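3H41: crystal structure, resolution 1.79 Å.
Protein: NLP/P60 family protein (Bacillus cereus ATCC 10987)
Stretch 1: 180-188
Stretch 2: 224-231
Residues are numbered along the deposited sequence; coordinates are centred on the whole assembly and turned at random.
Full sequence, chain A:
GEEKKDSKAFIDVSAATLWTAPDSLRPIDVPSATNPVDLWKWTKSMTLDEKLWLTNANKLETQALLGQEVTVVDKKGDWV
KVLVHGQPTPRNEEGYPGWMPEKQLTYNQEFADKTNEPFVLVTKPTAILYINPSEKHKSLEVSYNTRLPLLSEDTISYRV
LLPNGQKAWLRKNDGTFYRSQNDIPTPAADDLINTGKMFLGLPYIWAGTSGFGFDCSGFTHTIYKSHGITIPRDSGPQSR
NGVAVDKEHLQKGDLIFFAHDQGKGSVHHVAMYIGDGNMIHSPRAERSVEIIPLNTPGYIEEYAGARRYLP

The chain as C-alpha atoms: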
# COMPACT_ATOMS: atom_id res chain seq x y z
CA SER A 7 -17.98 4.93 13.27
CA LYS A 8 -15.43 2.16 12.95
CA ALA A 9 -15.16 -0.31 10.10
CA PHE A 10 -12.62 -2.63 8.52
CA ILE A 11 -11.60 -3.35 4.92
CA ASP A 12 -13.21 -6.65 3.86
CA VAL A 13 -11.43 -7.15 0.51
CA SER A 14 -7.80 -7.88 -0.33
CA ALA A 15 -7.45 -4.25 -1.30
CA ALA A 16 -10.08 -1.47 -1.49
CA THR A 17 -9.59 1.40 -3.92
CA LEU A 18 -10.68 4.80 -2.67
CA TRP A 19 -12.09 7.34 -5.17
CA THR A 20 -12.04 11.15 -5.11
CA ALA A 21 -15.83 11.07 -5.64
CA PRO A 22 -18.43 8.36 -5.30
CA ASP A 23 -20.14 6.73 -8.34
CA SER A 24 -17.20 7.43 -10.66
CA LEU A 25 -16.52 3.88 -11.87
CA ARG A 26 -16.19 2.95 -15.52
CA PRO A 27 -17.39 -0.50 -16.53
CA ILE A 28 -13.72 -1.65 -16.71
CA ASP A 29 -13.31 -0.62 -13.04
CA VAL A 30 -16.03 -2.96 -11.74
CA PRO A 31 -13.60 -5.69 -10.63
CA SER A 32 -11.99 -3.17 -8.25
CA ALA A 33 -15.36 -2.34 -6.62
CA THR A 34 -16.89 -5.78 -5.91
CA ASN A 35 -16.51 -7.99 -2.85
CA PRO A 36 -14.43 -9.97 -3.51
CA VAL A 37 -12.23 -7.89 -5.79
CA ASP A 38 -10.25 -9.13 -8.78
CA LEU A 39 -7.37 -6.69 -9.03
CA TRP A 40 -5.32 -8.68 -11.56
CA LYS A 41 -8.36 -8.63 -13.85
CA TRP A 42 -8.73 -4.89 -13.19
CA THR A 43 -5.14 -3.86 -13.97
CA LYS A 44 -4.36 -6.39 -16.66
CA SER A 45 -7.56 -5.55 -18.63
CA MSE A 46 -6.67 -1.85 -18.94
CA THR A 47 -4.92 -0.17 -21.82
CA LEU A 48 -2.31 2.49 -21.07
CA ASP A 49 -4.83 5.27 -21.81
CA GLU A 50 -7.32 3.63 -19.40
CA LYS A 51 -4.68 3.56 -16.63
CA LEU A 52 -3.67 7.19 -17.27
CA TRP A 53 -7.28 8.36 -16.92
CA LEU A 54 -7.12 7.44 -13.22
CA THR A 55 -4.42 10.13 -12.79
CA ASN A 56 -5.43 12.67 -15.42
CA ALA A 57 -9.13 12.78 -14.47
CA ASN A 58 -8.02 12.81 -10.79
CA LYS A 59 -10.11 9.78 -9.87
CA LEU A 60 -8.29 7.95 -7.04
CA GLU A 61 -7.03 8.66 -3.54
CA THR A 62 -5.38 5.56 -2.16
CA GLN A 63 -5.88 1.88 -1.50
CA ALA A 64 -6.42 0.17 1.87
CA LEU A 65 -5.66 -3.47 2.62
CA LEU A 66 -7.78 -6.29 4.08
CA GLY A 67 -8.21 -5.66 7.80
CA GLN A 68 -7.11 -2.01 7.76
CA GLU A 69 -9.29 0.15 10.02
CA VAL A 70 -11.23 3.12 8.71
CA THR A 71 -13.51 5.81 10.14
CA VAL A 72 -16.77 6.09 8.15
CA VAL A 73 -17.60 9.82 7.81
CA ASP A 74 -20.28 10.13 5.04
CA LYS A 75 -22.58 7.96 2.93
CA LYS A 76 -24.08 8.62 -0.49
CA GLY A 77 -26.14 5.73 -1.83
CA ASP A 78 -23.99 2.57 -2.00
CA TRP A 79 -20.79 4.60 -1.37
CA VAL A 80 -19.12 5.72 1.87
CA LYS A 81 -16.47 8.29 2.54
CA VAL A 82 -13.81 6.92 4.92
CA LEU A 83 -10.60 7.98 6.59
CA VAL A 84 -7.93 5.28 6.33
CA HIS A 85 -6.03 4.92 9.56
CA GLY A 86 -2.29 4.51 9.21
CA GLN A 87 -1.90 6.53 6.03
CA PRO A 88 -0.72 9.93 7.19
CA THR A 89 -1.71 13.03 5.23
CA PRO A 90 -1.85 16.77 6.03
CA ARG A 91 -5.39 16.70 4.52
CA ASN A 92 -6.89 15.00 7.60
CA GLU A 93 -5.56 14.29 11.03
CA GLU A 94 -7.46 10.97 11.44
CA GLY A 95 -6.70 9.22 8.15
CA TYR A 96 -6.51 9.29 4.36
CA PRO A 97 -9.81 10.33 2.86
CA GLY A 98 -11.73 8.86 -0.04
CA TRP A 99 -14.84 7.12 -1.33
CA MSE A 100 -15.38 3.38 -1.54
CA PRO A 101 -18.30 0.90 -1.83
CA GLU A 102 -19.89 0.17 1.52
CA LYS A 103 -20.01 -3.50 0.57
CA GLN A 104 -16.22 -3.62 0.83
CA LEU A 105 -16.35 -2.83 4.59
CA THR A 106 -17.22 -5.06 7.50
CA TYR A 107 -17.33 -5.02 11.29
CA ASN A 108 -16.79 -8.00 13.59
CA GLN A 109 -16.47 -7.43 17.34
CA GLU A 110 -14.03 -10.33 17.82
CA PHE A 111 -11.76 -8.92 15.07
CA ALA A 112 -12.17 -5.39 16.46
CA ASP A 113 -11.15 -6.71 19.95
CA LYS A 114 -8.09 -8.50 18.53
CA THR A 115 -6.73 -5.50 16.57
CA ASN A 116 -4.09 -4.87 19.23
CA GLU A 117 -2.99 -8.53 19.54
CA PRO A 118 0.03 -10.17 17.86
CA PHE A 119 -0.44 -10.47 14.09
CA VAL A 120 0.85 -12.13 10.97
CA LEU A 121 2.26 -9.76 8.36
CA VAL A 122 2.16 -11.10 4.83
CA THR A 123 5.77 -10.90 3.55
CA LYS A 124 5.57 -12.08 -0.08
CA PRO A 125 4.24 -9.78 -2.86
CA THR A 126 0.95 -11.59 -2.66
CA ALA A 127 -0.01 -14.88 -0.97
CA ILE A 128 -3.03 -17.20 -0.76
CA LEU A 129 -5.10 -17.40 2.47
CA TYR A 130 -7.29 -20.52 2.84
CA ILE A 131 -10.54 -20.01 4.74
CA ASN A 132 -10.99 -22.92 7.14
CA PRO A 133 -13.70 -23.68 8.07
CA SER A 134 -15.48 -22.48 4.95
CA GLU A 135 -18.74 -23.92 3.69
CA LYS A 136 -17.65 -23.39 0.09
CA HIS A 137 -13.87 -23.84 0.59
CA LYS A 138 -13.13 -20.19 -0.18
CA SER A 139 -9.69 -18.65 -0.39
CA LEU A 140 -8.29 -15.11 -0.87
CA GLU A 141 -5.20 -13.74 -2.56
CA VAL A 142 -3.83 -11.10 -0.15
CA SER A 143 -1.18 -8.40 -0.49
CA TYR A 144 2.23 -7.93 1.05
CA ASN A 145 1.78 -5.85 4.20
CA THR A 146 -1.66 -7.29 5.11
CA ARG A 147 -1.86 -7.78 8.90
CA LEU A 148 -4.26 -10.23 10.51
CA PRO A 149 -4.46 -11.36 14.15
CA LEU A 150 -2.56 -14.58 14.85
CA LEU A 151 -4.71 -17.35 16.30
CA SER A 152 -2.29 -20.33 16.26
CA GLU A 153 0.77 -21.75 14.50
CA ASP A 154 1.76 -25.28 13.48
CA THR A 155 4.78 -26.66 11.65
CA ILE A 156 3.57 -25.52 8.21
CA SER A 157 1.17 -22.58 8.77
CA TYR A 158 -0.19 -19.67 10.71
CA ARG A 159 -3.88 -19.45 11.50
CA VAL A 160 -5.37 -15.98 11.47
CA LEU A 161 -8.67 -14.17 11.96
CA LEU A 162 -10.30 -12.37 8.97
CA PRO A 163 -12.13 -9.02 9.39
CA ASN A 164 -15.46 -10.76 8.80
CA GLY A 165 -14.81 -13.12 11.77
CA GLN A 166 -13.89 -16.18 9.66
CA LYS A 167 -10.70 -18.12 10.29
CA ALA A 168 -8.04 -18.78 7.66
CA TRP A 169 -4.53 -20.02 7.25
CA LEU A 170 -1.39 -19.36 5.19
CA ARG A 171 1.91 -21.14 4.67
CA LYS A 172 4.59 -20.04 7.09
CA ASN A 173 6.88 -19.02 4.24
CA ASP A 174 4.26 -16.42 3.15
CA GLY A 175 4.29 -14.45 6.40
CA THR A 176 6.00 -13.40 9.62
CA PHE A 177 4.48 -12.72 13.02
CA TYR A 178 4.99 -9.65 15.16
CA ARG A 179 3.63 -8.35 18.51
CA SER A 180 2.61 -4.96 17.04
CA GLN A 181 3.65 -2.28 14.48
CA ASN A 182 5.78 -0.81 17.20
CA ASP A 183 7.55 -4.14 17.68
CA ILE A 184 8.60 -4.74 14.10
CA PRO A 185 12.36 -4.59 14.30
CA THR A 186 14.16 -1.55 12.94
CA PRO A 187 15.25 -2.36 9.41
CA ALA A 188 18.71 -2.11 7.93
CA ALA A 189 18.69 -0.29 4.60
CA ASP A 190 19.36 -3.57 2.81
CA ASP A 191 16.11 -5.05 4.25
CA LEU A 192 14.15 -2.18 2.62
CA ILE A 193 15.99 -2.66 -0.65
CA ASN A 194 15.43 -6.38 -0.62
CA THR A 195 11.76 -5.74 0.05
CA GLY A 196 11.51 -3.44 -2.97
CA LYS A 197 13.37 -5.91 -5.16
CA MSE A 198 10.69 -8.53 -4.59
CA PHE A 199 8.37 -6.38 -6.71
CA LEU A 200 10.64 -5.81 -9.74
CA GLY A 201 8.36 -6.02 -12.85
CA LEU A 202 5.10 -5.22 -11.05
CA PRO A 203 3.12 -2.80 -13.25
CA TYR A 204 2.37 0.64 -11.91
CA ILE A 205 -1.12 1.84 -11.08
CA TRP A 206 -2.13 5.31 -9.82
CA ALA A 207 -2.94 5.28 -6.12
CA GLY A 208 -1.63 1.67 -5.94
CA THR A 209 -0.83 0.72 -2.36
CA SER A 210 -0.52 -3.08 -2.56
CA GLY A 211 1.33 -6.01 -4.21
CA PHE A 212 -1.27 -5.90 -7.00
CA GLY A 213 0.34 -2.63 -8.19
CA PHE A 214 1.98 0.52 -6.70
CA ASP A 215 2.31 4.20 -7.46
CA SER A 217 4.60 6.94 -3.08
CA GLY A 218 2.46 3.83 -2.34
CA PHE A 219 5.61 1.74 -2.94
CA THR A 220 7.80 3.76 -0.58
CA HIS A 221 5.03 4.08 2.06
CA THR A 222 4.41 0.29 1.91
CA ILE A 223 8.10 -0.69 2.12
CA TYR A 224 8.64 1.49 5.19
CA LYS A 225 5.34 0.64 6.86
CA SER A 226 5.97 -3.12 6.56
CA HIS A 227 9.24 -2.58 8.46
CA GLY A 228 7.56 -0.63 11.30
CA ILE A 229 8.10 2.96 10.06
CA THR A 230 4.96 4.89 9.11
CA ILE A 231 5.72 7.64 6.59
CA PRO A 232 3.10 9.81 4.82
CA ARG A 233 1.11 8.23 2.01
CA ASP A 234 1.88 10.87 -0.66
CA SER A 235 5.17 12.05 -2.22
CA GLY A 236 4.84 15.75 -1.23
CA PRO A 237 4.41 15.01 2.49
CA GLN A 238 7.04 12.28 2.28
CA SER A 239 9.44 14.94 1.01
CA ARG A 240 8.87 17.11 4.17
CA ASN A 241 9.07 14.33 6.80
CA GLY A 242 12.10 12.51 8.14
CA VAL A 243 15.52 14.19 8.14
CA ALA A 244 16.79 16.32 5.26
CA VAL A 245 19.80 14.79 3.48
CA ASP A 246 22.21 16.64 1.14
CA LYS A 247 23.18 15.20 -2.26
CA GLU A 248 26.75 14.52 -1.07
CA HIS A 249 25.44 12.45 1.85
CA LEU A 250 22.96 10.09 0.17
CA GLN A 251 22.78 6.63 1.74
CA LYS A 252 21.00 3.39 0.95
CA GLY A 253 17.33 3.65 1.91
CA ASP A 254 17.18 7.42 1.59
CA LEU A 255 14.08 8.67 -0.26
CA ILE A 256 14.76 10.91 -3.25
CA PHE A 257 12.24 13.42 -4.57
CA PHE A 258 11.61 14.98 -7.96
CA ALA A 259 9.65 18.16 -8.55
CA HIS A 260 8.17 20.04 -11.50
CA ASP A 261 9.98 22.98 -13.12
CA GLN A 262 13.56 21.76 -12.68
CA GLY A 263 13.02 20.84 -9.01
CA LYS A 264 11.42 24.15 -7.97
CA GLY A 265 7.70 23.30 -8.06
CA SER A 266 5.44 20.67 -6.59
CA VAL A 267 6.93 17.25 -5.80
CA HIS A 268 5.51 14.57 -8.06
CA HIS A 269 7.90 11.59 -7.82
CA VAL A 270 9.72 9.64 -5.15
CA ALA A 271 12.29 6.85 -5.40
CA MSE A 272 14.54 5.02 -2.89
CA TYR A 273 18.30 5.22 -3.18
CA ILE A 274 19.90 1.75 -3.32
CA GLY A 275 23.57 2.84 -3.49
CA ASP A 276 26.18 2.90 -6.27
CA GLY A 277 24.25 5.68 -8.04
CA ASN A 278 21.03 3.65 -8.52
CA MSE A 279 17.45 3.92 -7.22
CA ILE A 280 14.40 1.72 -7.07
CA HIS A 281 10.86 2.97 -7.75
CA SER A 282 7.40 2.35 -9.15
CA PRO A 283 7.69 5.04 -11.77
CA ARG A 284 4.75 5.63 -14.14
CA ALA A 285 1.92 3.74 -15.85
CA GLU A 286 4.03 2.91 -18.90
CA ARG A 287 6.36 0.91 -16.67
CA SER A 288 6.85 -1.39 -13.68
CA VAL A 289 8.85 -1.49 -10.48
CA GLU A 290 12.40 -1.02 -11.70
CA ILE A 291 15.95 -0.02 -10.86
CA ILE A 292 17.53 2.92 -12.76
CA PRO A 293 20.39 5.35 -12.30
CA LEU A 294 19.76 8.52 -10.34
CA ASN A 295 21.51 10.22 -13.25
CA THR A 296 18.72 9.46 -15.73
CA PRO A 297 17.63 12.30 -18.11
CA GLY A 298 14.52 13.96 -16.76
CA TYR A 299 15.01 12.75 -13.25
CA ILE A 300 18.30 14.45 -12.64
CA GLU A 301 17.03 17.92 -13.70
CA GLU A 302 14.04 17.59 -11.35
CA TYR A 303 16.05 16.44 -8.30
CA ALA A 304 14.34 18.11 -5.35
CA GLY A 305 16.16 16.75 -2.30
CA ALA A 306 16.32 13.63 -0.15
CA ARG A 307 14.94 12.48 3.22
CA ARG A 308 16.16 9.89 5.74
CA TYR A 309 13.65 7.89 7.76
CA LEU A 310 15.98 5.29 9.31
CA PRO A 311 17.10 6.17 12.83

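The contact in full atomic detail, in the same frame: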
# COMPACT_ATOMS: atom_id res chain seq x y z
N SER A 180 3.30 -6.21 17.40
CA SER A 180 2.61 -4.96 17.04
C SER A 180 3.47 -4.19 16.04
O SER A 180 4.64 -4.56 15.85
CB SER A 180 2.41 -4.08 18.26
OG SER A 180 3.65 -3.60 18.72
N GLN A 181 2.93 -3.11 15.47
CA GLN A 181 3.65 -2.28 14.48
C GLN A 181 4.91 -1.77 15.14
O GLN A 181 6.02 -1.80 14.56
CB GLN A 181 2.78 -1.09 14.03
CG GLN A 181 3.45 -0.01 13.12
CD GLN A 181 3.73 -0.50 11.69
OE1 GLN A 181 3.35 -1.60 11.33
NE2 GLN A 181 4.43 0.33 10.88
N ASN A 182 4.71 -1.36 16.39
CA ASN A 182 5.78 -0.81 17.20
C ASN A 182 6.86 -1.82 17.51
O ASN A 182 7.98 -1.43 17.85
CB ASN A 182 5.21 -0.28 18.50
CG ASN A 182 3.97 0.58 18.28
OD1 ASN A 182 2.89 0.07 17.91
ND2 ASN A 182 4.11 1.89 18.52
N ASP A 183 6.55 -3.11 17.41
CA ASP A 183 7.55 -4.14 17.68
C ASP A 183 8.16 -4.82 16.46
O ASP A 183 8.86 -5.83 16.60
CB ASP A 183 6.97 -5.18 18.62
CG ASP A 183 6.66 -4.61 19.96
OD1 ASP A 183 7.58 -3.99 20.54
OD2 ASP A 183 5.50 -4.72 20.40
N ILE A 184 7.91 -4.27 15.28
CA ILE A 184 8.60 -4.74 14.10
C ILE A 184 10.01 -4.22 14.26
O ILE A 184 10.20 -3.08 14.58
CB ILE A 184 7.95 -4.27 12.78
CG1 ILE A 184 6.55 -4.86 12.64
CG2 ILE A 184 8.84 -4.67 11.59
CD1 ILE A 184 5.72 -4.23 11.50
N PRO A 185 11.00 -5.08 14.10
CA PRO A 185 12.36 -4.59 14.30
C PRO A 185 12.73 -3.48 13.35
O PRO A 185 12.23 -3.43 12.20
CB PRO A 185 13.19 -5.80 14.04
CG PRO A 185 12.27 -6.98 14.37
CD PRO A 185 10.97 -6.53 13.87
N THR A 186 13.63 -2.62 13.80
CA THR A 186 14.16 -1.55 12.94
C THR A 186 14.95 -2.11 11.79
O THR A 186 15.86 -2.90 11.99
CB THR A 186 15.05 -0.59 13.74
OG1 THR A 186 14.26 -0.01 14.76
CG2 THR A 186 15.54 0.57 12.84
N PRO A 187 14.58 -1.73 10.56
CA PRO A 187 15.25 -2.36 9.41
C PRO A 187 16.64 -1.78 9.15
O PRO A 187 16.87 -0.63 9.41
CB PRO A 187 14.32 -2.01 8.21
CG PRO A 187 13.67 -0.71 8.64
CD PRO A 187 13.47 -0.85 10.16
N ALA A 188 17.52 -2.59 8.59
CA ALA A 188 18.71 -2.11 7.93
C ALA A 188 18.25 -1.65 6.55
O ALA A 188 17.18 -2.09 6.05
CB ALA A 188 19.71 -3.24 7.81
N TYR A 224 8.33 1.02 3.82
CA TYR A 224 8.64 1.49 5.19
C TYR A 224 7.66 0.99 6.23
O TYR A 224 8.09 0.55 7.29
CB TYR A 224 8.79 3.01 5.22
CG TYR A 224 10.19 3.45 4.89
CD1 TYR A 224 11.16 3.58 5.92
CD2 TYR A 224 10.59 3.72 3.59
CE1 TYR A 224 12.44 3.96 5.65
CE2 TYR A 224 11.90 4.10 3.32
CZ TYR A 224 12.81 4.23 4.38
OH TYR A 224 14.11 4.59 4.16
N LYS A 225 6.37 1.00 5.91
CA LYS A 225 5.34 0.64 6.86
C LYS A 225 5.45 -0.82 7.29
O LYS A 225 5.29 -1.15 8.48
CB LYS A 225 3.96 0.89 6.28
CG LYS A 225 2.87 0.61 7.32
CD LYS A 225 1.73 1.57 7.31
CE LYS A 225 0.62 1.12 8.26
NZ LYS A 225 -0.76 1.46 7.77
N SER A 226 5.79 -1.67 6.32
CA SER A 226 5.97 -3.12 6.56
C SER A 226 7.16 -3.44 7.44
O SER A 226 7.27 -4.57 7.95
CB SER A 226 6.08 -3.86 5.24
OG SER A 226 7.31 -3.63 4.55
N HIS A 227 8.06 -2.47 7.60
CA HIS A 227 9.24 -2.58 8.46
C HIS A 227 9.12 -1.68 9.69
O HIS A 227 10.14 -1.32 10.34
CB HIS A 227 10.51 -2.24 7.65
CG HIS A 227 10.87 -3.30 6.67
ND1 HIS A 227 11.49 -4.48 7.04
CD2 HIS A 227 10.65 -3.41 5.33
CE1 HIS A 227 11.69 -5.23 5.98
NE2 HIS A 227 11.17 -4.62 4.92
N GLY A 228 7.88 -1.33 10.03
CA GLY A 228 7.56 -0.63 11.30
C GLY A 228 7.68 0.89 11.31
O GLY A 228 7.58 1.52 12.35
N ILE A 229 7.90 1.49 10.15
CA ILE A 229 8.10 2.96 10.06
C ILE A 229 6.99 3.56 9.20
O ILE A 229 6.91 3.30 8.00
CB ILE A 229 9.48 3.31 9.50
CG1 ILE A 229 10.57 2.69 10.37
CG2 ILE A 229 9.63 4.84 9.37
CD1 ILE A 229 11.97 2.95 9.90
N THR A 230 6.10 4.33 9.82
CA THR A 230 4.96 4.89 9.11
C THR A 230 5.37 6.26 8.60
O THR A 230 5.72 7.14 9.39
CB THR A 230 3.76 5.00 10.04
OG1 THR A 230 3.43 3.68 10.49
CG2 THR A 230 2.58 5.60 9.28
N ILE A 231 5.41 6.39 7.27
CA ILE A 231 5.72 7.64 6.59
C ILE A 231 4.43 8.08 5.90
O ILE A 231 3.53 7.29 5.78
CB ILE A 231 6.93 7.48 5.60
CG1 ILE A 231 6.52 6.76 4.30
CG2 ILE A 231 8.06 6.70 6.27
CD1 ILE A 231 7.69 6.55 3.28
O HOH W 1 5.10 2.87 12.58
O HOH W 2 8.34 -0.40 14.83
O HOH W 3 10.58 -0.66 12.93
O HOH W 4 12.17 -4.71 9.91

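Which direct hydrogen bond joins the two stretches? The amide of Q181 supplies it: NE2 of Q181 donates to O of K225 over 2.9 Å, with a fairly straight N-H...O angle of 158°. The CA-to-CB bond of Q181 points sideways to the other stretch, but chi1 near t and chi2 near p carry the end of the chain over to the turn. K225 O is also the acceptor for G228 N, at 3.0 Å, within the type I turn from K225 to G228, so a single carbonyl closes the turn and receives the neighbouring stretch. A long side chain ending in an amide suits this place, because NE2 donates here while OE1 is hydrogen-bonded elsewhere in the structure.

What apolar packing is buried between them? I184 and P187 both point toward the second stretch, and both are buried. CG2 of I184 lies 3.6 Å from C of H227, and its CD1 comes within 3.9 Å of O of S226, so the branched side chain rests against the backbone of the turn. P187 packs against the H227 side chain, its CG 3.6 Å from CB of H227, and its ring approaches the imidazole obliquely. CD of P187 also meets CD1 of I229 at 4.1 Å; I229 starts away from the first stretch, but the end of its side chain comes nearer. Altogether the contact buries 398 Å², summed over both sides.

Why does glycine suit position 228? Its phi of 86° is positive, which by itself favours glycine, and it is here that the backbones come close, with CA of I184 and CA of G228 5.1 Å apart. A CB built on G228 would lie 3.2 Å from CB of I184, a tight approach, and 3.3 Å from O of Q181. NE2 of Q181 also lies 3.3 Å from CA of G228.

How do waters complete the polar contacts? Water 1 accepts from NE2 of Q181 at 3.1 Å and donates to O of G228 at 2.8 Å; it also bonds OG1 of T230 at 2.8 Å, giving that exposed hydroxyl a partner beside the glutamine. Water 4 links O of P185, 2.6 Å away, to ND1 of H227 at 3.0 Å, while NE2 of H227 is bonded elsewhere in the structure. The two nitrogens of the imidazole thus let H227 take part in polar contacts while its CB packs on P187.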